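Local coordinates for putative ATP-grasp superfamily protein (Archaeoglobus fulgidus, PDB 3DF7), which is of unknown function but belongs to the ATP-grasp superfamily and, as its relatives do, probably binds ATP together with a metal ion, at residues 280-285 with 300-305; 23-28 with 290-295; 201-206 with 276-281. All blocks are in the same frame, centred on the assembly; numbering follows the deposited sequence.

Interaction 1. Residues 280-285 with 300-305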
loop_
_atom_site.group_PDB
_atom_site.type_symbol
_atom_site.label_atom_id
_atom_site.label_comp_id
_atom_site.label_asym_id
_atom_site.label_seq_id
_atom_site.Cartn_x
_atom_site.Cartn_y
_atom_site.Cartn_z
HETATM N N MSE A 280 -4.120 -13.280 9.926
HETATM C CA MSE A 280 -4.979 -13.152 8.764
HETATM C C MSE A 280 -5.676 -11.807 8.904
HETATM O O MSE A 280 -6.317 -11.538 9.921
HETATM C CB MSE A 280 -6.054 -14.245 8.678
HETATM C CG MSE A 280 -7.057 -13.967 7.544
HETATM SE SE MSE A 280 -8.402 -15.320 7.231
HETATM C CE MSE A 280 -7.410 -16.448 5.998
ATOM N N VAL A 281 -5.529 -10.956 7.896
ATOM C CA VAL A 281 -6.197 -9.663 7.905
ATOM C C VAL A 281 -7.379 -9.859 6.962
ATOM O O VAL A 281 -7.217 -10.413 5.878
ATOM C CB VAL A 281 -5.282 -8.534 7.347
ATOM C CG1 VAL A 281 -6.039 -7.206 7.328
ATOM C CG2 VAL A 281 -4.026 -8.399 8.200
ATOM N N ARG A 282 -8.573 -9.450 7.367
ATOM C CA ARG A 282 -9.705 -9.613 6.469
ATOM C C ARG A 282 -10.745 -8.526 6.626
ATOM O O ARG A 282 -10.982 -8.018 7.725
ATOM C CB ARG A 282 -10.363 -10.988 6.656
ATOM C CG ARG A 282 -11.104 -11.170 7.966
ATOM C CD ARG A 282 -11.615 -12.604 8.129
ATOM N NE ARG A 282 -12.278 -12.777 9.416
ATOM C CZ ARG A 282 -12.608 -13.946 9.955
ATOM N NH1 ARG A 282 -12.343 -15.087 9.324
ATOM N NH2 ARG A 282 -13.195 -13.968 11.143
ATOM N N LYS A 283 -11.350 -8.170 5.501
ATOM C CA LYS A 283 -12.389 -7.161 5.475
ATOM C C LYS A 283 -13.700 -7.923 5.608
ATOM O O LYS A 283 -13.907 -8.953 4.956
ATOM C CB LYS A 283 -12.343 -6.393 4.154
ATOM C CG LYS A 283 -13.406 -5.321 4.016
ATOM C CD LYS A 283 -13.350 -4.666 2.640
ATOM C CE LYS A 283 -12.011 -3.985 2.405
ATOM N NZ LYS A 283 -11.954 -3.298 1.087
ATOM N N SER A 284 -14.576 -7.429 6.471
ATOM C CA SER A 284 -15.850 -8.086 6.694
ATOM C C SER A 284 -16.924 -7.073 7.041
ATOM O O SER A 284 -16.673 -5.863 7.064
ATOM C CB SER A 284 -15.712 -9.106 7.830
ATOM O OG SER A 284 -15.172 -8.501 9.001
ATOM N N LYS A 285 -18.124 -7.583 7.303
ATOM C CA LYS A 285 -19.257 -6.753 7.671
ATOM C C LYS A 285 -19.627 -7.019 9.128
ATOM O O LYS A 285 -19.914 -8.153 9.507
ATOM C CB LYS A 285 -20.460 -7.065 6.773
ATOM C CG LYS A 285 -20.218 -6.833 5.277
ATOM C CD LYS A 285 -19.933 -5.367 4.969
ATOM C CE LYS A 285 -21.078 -4.710 4.202
ATOM N NZ LYS A 285 -22.361 -4.727 4.954
ATOM N N GLU A 300 -10.451 -6.995 10.379
ATOM C CA GLU A 300 -9.969 -7.815 11.478
ATOM C C GLU A 300 -8.547 -8.273 11.233
ATOM O O GLU A 300 -8.079 -8.304 10.096
ATOM C CB GLU A 300 -10.836 -9.073 11.635
ATOM C CG GLU A 300 -12.333 -8.866 11.634
ATOM C CD GLU A 300 -13.081 -10.165 11.386
ATOM O OE1 GLU A 300 -12.981 -11.083 12.230
ATOM O OE2 GLU A 300 -13.757 -10.274 10.340
ATOM N N ILE A 301 -7.877 -8.623 12.327
ATOM C CA ILE A 301 -6.523 -9.162 12.306
ATOM C C ILE A 301 -6.597 -10.301 13.318
ATOM O O ILE A 301 -6.742 -10.063 14.519
ATOM C CB ILE A 301 -5.478 -8.139 12.773
ATOM C CG1 ILE A 301 -5.613 -6.844 11.964
ATOM C CG2 ILE A 301 -4.082 -8.719 12.590
ATOM C CD1 ILE A 301 -4.636 -5.765 12.380
ATOM N N ILE A 302 -6.515 -11.539 12.837
ATOM C CA ILE A 302 -6.624 -12.695 13.724
ATOM C C ILE A 302 -5.484 -13.692 13.567
ATOM O O ILE A 302 -4.911 -13.824 12.487
ATOM C CB ILE A 302 -7.931 -13.462 13.456
ATOM C CG1 ILE A 302 -7.896 -14.054 12.044
ATOM C CG2 ILE A 302 -9.124 -12.525 13.582
ATOM C CD1 ILE A 302 -9.154 -14.806 11.655
ATOM N N ASP A 303 -5.159 -14.403 14.643
ATOM C CA ASP A 303 -4.100 -15.403 14.565
ATOM C C ASP A 303 -4.566 -16.509 13.626
ATOM O O ASP A 303 -5.731 -16.924 13.674
ATOM C CB ASP A 303 -3.801 -16.032 15.932
ATOM C CG ASP A 303 -3.354 -15.028 16.967
ATOM O OD1 ASP A 303 -2.599 -14.087 16.631
ATOM O OD2 ASP A 303 -3.744 -15.203 18.139
ATOM N N LEU A 304 -3.654 -16.981 12.782
ATOM C CA LEU A 304 -3.938 -18.052 11.829
ATOM C C LEU A 304 -3.003 -19.217 12.164
ATOM O O LEU A 304 -1.812 -19.015 12.398
ATOM C CB LEU A 304 -3.701 -17.564 10.395
ATOM C CG LEU A 304 -4.275 -18.409 9.256
ATOM C CD1 LEU A 304 -5.795 -18.494 9.381
ATOM C CD2 LEU A 304 -3.887 -17.777 7.923
ATOM N N ASP A 305 -3.555 -20.429 12.155
ATOM C CA ASP A 305 -2.854 -21.674 12.511
ATOM C C ASP A 305 -2.303 -21.633 13.930
ATOM O O ASP A 305 -2.656 -20.690 14.672
ATOM C CB ASP A 305 -1.715 -22.055 11.538
ATOM C CG ASP A 305 -1.315 -20.940 10.598
ATOM O OD1 ASP A 305 -2.149 -20.525 9.770
ATOM O OD2 ASP A 305 -0.154 -20.484 10.676
ATOM O OXT ASP A 305 -1.540 -22.555 14.285
#

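Interaction 2. Residues 23-28 with 290-295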
loop_
_atom_site.group_PDB
_atom_site.type_symbol
_atom_site.label_atom_id
_atom_site.label_comp_id
_atom_site.label_asym_id
_atom_site.label_seq_id
_atom_site.Cartn_x
_atom_site.Cartn_y
_atom_site.Cartn_z
ATOM N N GLU A 23 -9.915 0.283 5.293
ATOM C CA GLU A 23 -8.511 -0.066 5.087
ATOM C C GLU A 23 -7.628 1.149 5.369
ATOM O O GLU A 23 -6.591 1.034 6.021
ATOM C CB GLU A 23 -8.276 -0.555 3.656
ATOM C CG GLU A 23 -8.846 -1.940 3.376
ATOM C CD GLU A 23 -8.492 -2.444 1.989
ATOM O OE1 GLU A 23 -7.289 -2.519 1.668
ATOM O OE2 GLU A 23 -9.422 -2.763 1.221
ATOM N N GLY A 24 -8.040 2.312 4.873
ATOM C CA GLY A 24 -7.265 3.519 5.114
ATOM C C GLY A 24 -7.185 3.833 6.600
ATOM O O GLY A 24 -6.121 4.188 7.119
ATOM N N LEU A 25 -8.314 3.709 7.290
ATOM C CA LEU A 25 -8.361 3.975 8.722
ATOM C C LEU A 25 -7.426 3.028 9.471
ATOM O O LEU A 25 -6.732 3.434 10.398
ATOM C CB LEU A 25 -9.790 3.813 9.247
ATOM C CG LEU A 25 -9.963 3.936 10.763
ATOM C CD1 LEU A 25 -9.482 5.308 11.241
ATOM C CD2 LEU A 25 -11.426 3.730 11.122
ATOM N N ALA A 26 -7.420 1.764 9.060
ATOM C CA ALA A 26 -6.570 0.758 9.687
ATOM C C ALA A 26 -5.100 1.111 9.496
ATOM O O ALA A 26 -4.291 1.000 10.425
ATOM C CB ALA A 26 -6.864 -0.615 9.093
HETATM N N MSE A 27 -4.748 1.544 8.291
HETATM C CA MSE A 27 -3.370 1.912 8.022
HETATM C C MSE A 27 -2.963 3.144 8.821
HETATM O O MSE A 27 -1.848 3.208 9.334
HETATM C CB MSE A 27 -3.152 2.173 6.526
HETATM C CG MSE A 27 -3.054 0.902 5.685
HETATM SE SE MSE A 27 -2.571 1.251 3.839
HETATM C CE MSE A 27 -4.348 1.349 3.107
ATOM N N PHE A 28 -3.852 4.131 8.914
ATOM C CA PHE A 28 -3.527 5.340 9.670
ATOM C C PHE A 28 -3.304 4.996 11.141
ATOM O O PHE A 28 -2.342 5.453 11.760
ATOM C CB PHE A 28 -4.651 6.378 9.568
ATOM C CG PHE A 28 -4.339 7.676 10.265
ATOM C CD1 PHE A 28 -3.570 8.652 9.639
ATOM C CD2 PHE A 28 -4.788 7.908 11.561
ATOM C CE1 PHE A 28 -3.251 9.844 10.292
ATOM C CE2 PHE A 28 -4.474 9.099 12.228
ATOM C CZ PHE A 28 -3.703 10.067 11.589
ATOM N N PRO A 290 -13.307 -6.425 15.706
ATOM C CA PRO A 290 -12.499 -5.779 14.673
ATOM C C PRO A 290 -11.328 -4.968 15.207
ATOM O O PRO A 290 -11.232 -4.696 16.402
ATOM C CB PRO A 290 -13.511 -4.892 13.969
ATOM C CG PRO A 290 -14.317 -4.378 15.142
ATOM C CD PRO A 290 -14.516 -5.629 15.997
ATOM N N TYR A 291 -10.438 -4.594 14.296
ATOM C CA TYR A 291 -9.284 -3.769 14.619
ATOM C C TYR A 291 -9.814 -2.336 14.523
ATOM O O TYR A 291 -9.547 -1.503 15.387
ATOM C CB TYR A 291 -8.173 -4.013 13.596
ATOM C CG TYR A 291 -6.980 -3.080 13.707
ATOM C CD1 TYR A 291 -6.242 -2.990 14.887
ATOM C CD2 TYR A 291 -6.578 -2.306 12.618
ATOM C CE1 TYR A 291 -5.125 -2.153 14.978
ATOM C CE2 TYR A 291 -5.470 -1.467 12.694
ATOM C CZ TYR A 291 -4.744 -1.395 13.876
ATOM O OH TYR A 291 -3.631 -0.588 13.953
ATOM N N VAL A 292 -10.571 -2.069 13.459
ATOM C CA VAL A 292 -11.198 -0.766 13.229
ATOM C C VAL A 292 -12.481 -0.983 12.439
ATOM O O VAL A 292 -12.644 -2.010 11.775
ATOM C CB VAL A 292 -10.302 0.221 12.417
ATOM C CG1 VAL A 292 -9.042 0.549 13.202
ATOM C CG2 VAL A 292 -9.962 -0.366 11.050
ATOM N N SER A 293 -13.392 -0.016 12.514
ATOM C CA SER A 293 -14.660 -0.103 11.797
ATOM C C SER A 293 -15.000 1.232 11.141
ATOM O O SER A 293 -14.585 2.289 11.612
ATOM C CB SER A 293 -15.799 -0.462 12.760
ATOM O OG SER A 293 -15.517 -1.629 13.513
ATOM N N VAL A 294 -15.746 1.160 10.043
ATOM C CA VAL A 294 -16.224 2.335 9.326
ATOM C C VAL A 294 -17.596 1.925 8.804
ATOM O O VAL A 294 -17.704 1.089 7.907
ATOM C CB VAL A 294 -15.318 2.722 8.137
ATOM C CG1 VAL A 294 -15.959 3.865 7.351
ATOM C CG2 VAL A 294 -13.946 3.156 8.642
ATOM N N GLY A 295 -18.644 2.508 9.371
ATOM C CA GLY A 295 -19.984 2.144 8.950
ATOM C C GLY A 295 -20.205 0.693 9.338
ATOM O O GLY A 295 -19.927 0.310 10.476
#

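Interaction 3. Residues 201-206 with 276-281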
loop_
_atom_site.group_PDB
_atom_site.type_symbol
_atom_site.label_atom_id
_atom_site.label_comp_id
_atom_site.label_asym_id
_atom_site.label_seq_id
_atom_site.Cartn_x
_atom_site.Cartn_y
_atom_site.Cartn_z
ATOM N N PRO A 201 2.831 -13.968 7.775
ATOM C CA PRO A 201 3.482 -14.036 6.462
ATOM C C PRO A 201 2.778 -15.019 5.528
ATOM O O PRO A 201 1.951 -15.821 5.962
ATOM C CB PRO A 201 4.899 -14.477 6.807
ATOM C CG PRO A 201 4.657 -15.424 7.941
ATOM C CD PRO A 201 3.636 -14.675 8.789
ATOM N N ALA A 202 3.123 -14.958 4.247
ATOM C CA ALA A 202 2.513 -15.824 3.248
ATOM C C ALA A 202 2.758 -17.302 3.523
ATOM O O ALA A 202 3.806 -17.690 4.046
ATOM C CB ALA A 202 3.038 -15.464 1.859
ATOM N N ARG A 203 1.777 -18.121 3.166
ATOM C CA ARG A 203 1.879 -19.562 3.339
ATOM C C ARG A 203 2.464 -20.112 2.040
ATOM O O ARG A 203 1.756 -20.691 1.220
ATOM C CB ARG A 203 0.490 -20.155 3.617
ATOM C CG ARG A 203 -0.131 -19.625 4.910
ATOM C CD ARG A 203 -1.604 -19.994 5.052
ATOM N NE ARG A 203 -2.426 -19.335 4.039
ATOM C CZ ARG A 203 -3.752 -19.434 3.972
ATOM N NH1 ARG A 203 -4.410 -20.168 4.862
ATOM N NH2 ARG A 203 -4.418 -18.799 3.017
ATOM N N ILE A 204 3.764 -19.897 1.859
ATOM C CA ILE A 204 4.467 -20.347 0.663
ATOM C C ILE A 204 5.791 -21.001 1.036
ATOM O O ILE A 204 6.301 -20.806 2.140
ATOM C CB ILE A 204 4.762 -19.163 -0.289
ATOM C CG1 ILE A 204 5.528 -18.076 0.471
ATOM C CG2 ILE A 204 3.454 -18.618 -0.872
ATOM C CD1 ILE A 204 5.960 -16.891 -0.377
ATOM N N SER A 205 6.349 -21.774 0.111
ATOM C CA SER A 205 7.623 -22.439 0.350
ATOM C C SER A 205 8.724 -21.385 0.381
ATOM O O SER A 205 8.548 -20.271 -0.116
ATOM C CB SER A 205 7.923 -23.449 -0.762
ATOM O OG SER A 205 8.209 -22.784 -1.981
ATOM N N ASP A 206 9.861 -21.740 0.964
ATOM C CA ASP A 206 10.976 -20.810 1.051
ATOM C C ASP A 206 11.522 -20.454 -0.329
ATOM O O ASP A 206 11.937 -19.319 -0.561
ATOM C CB ASP A 206 12.096 -21.407 1.901
ATOM C CG ASP A 206 13.150 -20.387 2.261
ATOM O OD1 ASP A 206 12.798 -19.388 2.921
ATOM O OD2 ASP A 206 14.324 -20.578 1.886
ATOM N N VAL A 276 7.380 -14.615 15.075
ATOM C CA VAL A 276 6.583 -14.862 13.889
ATOM C C VAL A 276 5.319 -15.575 14.336
ATOM O O VAL A 276 5.364 -16.706 14.816
ATOM C CB VAL A 276 7.337 -15.725 12.856
ATOM C CG1 VAL A 276 6.449 -15.970 11.633
ATOM C CG2 VAL A 276 8.620 -15.021 12.440
ATOM N N ARG A 277 4.195 -14.879 14.200
ATOM C CA ARG A 277 2.888 -15.398 14.582
ATOM C C ARG A 277 1.966 -15.046 13.422
ATOM O O ARG A 277 1.432 -13.939 13.360
ATOM C CB ARG A 277 2.422 -14.706 15.865
ATOM C CG ARG A 277 1.136 -15.249 16.491
ATOM C CD ARG A 277 0.743 -14.357 17.661
ATOM N NE ARG A 277 1.883 -14.138 18.550
ATOM C CZ ARG A 277 2.054 -13.055 19.301
ATOM N NH1 ARG A 277 1.153 -12.081 19.275
ATOM N NH2 ARG A 277 3.134 -12.939 20.066
ATOM N N ARG A 278 1.792 -15.989 12.500
ATOM C CA ARG A 278 0.968 -15.758 11.320
ATOM C C ARG A 278 -0.412 -15.177 11.610
ATOM O O ARG A 278 -1.178 -15.699 12.426
ATOM C CB ARG A 278 0.834 -17.046 10.504
ATOM C CG ARG A 278 0.034 -16.874 9.222
ATOM C CD ARG A 278 0.140 -18.101 8.312
ATOM N NE ARG A 278 1.390 -18.109 7.554
ATOM C CZ ARG A 278 2.352 -19.015 7.693
ATOM N NH1 ARG A 278 2.221 -20.002 8.570
ATOM N NH2 ARG A 278 3.445 -18.941 6.945
ATOM N N GLN A 279 -0.722 -14.093 10.910
ATOM C CA GLN A 279 -1.991 -13.393 11.071
ATOM C C GLN A 279 -2.802 -13.387 9.784
ATOM O O GLN A 279 -2.249 -13.482 8.689
ATOM C CB GLN A 279 -1.736 -11.932 11.450
ATOM C CG GLN A 279 -0.937 -11.738 12.718
ATOM C CD GLN A 279 -1.690 -12.227 13.919
ATOM O OE1 GLN A 279 -1.219 -13.097 14.658
ATOM N NE2 GLN A 279 -2.879 -11.685 14.118
HETATM N N MSE A 280 -4.120 -13.280 9.926
HETATM C CA MSE A 280 -4.979 -13.152 8.764
HETATM C C MSE A 280 -5.676 -11.807 8.904
HETATM O O MSE A 280 -6.317 -11.538 9.921
HETATM C CB MSE A 280 -6.054 -14.245 8.678
HETATM C CG MSE A 280 -7.057 -13.967 7.544
HETATM SE SE MSE A 280 -8.402 -15.320 7.231
HETATM C CE MSE A 280 -7.410 -16.448 5.998
ATOM N N VAL A 281 -5.529 -10.956 7.896
ATOM C CA VAL A 281 -6.197 -9.663 7.905
ATOM C C VAL A 281 -7.379 -9.859 6.962
ATOM O O VAL A 281 -7.217 -10.413 5.878
ATOM C CB VAL A 281 -5.282 -8.534 7.347
ATOM C CG1 VAL A 281 -6.039 -7.206 7.328
ATOM C CG2 VAL A 281 -4.026 -8.399 8.200
#

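Interaction 1. Residues 280-285 with 300-305
R282 and E300 face each other as a hydrogen-bonded pair of an antiparallel sheet, and their side chains close a salt bridge over the backbone bonds. The guanidinium grips the carboxylate side-on with two nitrogens. R282 NE donates to E300 OE2 at 3.1 Å, reaching that oxygen from above the carboxylate plane, while R282 NH2 meets E300 OE1 on its syn side, also at 3.1 Å. The two planes are 59° apart, so the grip is twisted rather than flat. S284 OG donates to E300 OE2 at 2.6 Å from the anti side and from the opposite face to R282 NE; two donors thus hold this oxygen, which would probably stabilise the charged carboxylate. CG of R282 lies between its backbone N and carbonyl carbon (chi1 70°). From CG to NE the chain is extended, and it crosses the side chain of E300.

Beneath these groups four backbone hydrogen bonds join M280 with I302 and R282 with E300, the shortest from M280 N to I302 O at 2.7 Å. Between them V281 and I301 form a non-hydrogen-bonded pair whose side chains lie on the other face, V281 CG2 touching I301 CG1 at 4.4 Å. On the face of R282, I302 CD1 sits over the centre of the guanidinium, 3.9 Å from R282 CZ, and I302 CG1 packs on M280 CB at 3.8 Å. L304, past the end of the strand, adds CD2 against M280 CB at 4.2 Å.

The axes of strand segments 280-285 and 300-303 lie at 147° between N-to-C directions, as antiparallel neighbours do. Strand 194-200 pairs with the far edge of 279-285, bonding V281 to A198 and K283 to A196, and its V199 touches both M280 and L304.

Interaction 2. Residues 23-28 with 290-295
CG of L25 stands anti to its backbone N (chi1 175°), and beyond it CD2 comes against V292 and V294 where helix 18-35 packs on strand 292-294, the edge strand of the large antiparallel sheet. In V292, chi1 of -64° sets CG1 anti to the carbonyl carbon, which leaves CG2 between the backbone N and the carbonyl carbon, turned to A26, one residue further along the helix. Y291 and V292 both face L299 of the adjoining strand, a classic beta bulge, and both also direct CB toward the helix, so consecutive residues serve the same contact.

L25 CD2 lies 3.6 Å from V294 CG2 and 3.9 Å from V292 CB, bridging two alternate residues of the strand, and it comes within 3.5 Å of the backbone O of the intervening S293. The side chain of A26 is a methyl: its CB rests 3.7 Å from V292 CG2 and 3.9 Å from Y291 CD2. The short segments approach to 8.0 Å between axes, at 145° between their N-to-C directions. No hydrogen bond crosses; the contact is mainly apolar and buried.

Other residues complete the layer. L299 and V254 also touch A26, while K29 of the same helix meets both Y291 and V292. E23, on a helix side turned from the strand, has its carboxylate taken up by K283 and T251. At the bulge, the Y291 ring presents its edge to the helix backbone, with A26 O lying in the ring plane, 3.6 Å from Y291 CE2.

Interaction 3. Residues 201-206 with 276-281
R278 reaches from the chain just before strand 279-285 to the loop 201-206, which leaves strand 194-200 for helix 206-220; the loop opens with the cis proline P201 and carries an inverse gamma turn centred on R203. CB of R278 starts the path beside the proline ring, 4.1 Å from P201 CD. R278 CG, anti to the backbone N, continues past P201 O at 3.9 Å. R278 CD then passes 3.7 Å from R203 CG, and there the chain bends (chi3 -80°).

Beyond the bend the guanidinium meets two successive carbonyls. R278 NE donates to P201 O at 2.8 Å, with an N-H...O angle of 167° and the oxygen in the guanidinium plane. R278 NH2 donates to A202 O at 3.2 Å, a more bent bond at 145°, and reaches that oxygen from above its carbonyl plane. The third nitrogen, NH1, is held by the C-terminal residue D305 in a salt bridge.

R203 lies across R278 at about a right angle, its aliphatic part over one guanidinium face while its own charged end pairs with E187 on strand 180-191. That pairing probably eases the proximity of the two positive groups. An alanine at R278 would probably leave the P201 and A202 carbonyls without these donors and D305 without this partner.

The proline ring adds apolar contact, its P201 CG 4.1 Å from V276 CG1. Over the R278 face, R203 CG stands 3.4 Å above the plane, displaced toward the rim, and the atom nearest it is R278 NE, also at 3.4 Å.

How the interactions relate
Strand 279-285 is shared by interactions 1 and 3, and its K283 also reaches interaction 2. Interactions 1 and 3 have M280 and V281 in common, their centres 12 Å apart, and the C-terminal tail joins them further: L304 N lies 2.8 Å from R278 O, a probable hydrogen bond, and D305 OD2 forms a salt bridge with R278 NH1 at 3.2 Å. Interaction 2, also 12 Å from interaction 1 between centres, meets it through the salt bridge K283 NZ to E23 OE2 at 2.6 Å and through I301 CD1 on Y291 CG at 3.8 Å. Interactions 2 and 3 do not touch, their nearest atoms about 7 Å apart. All three reach one antiparallel sheet.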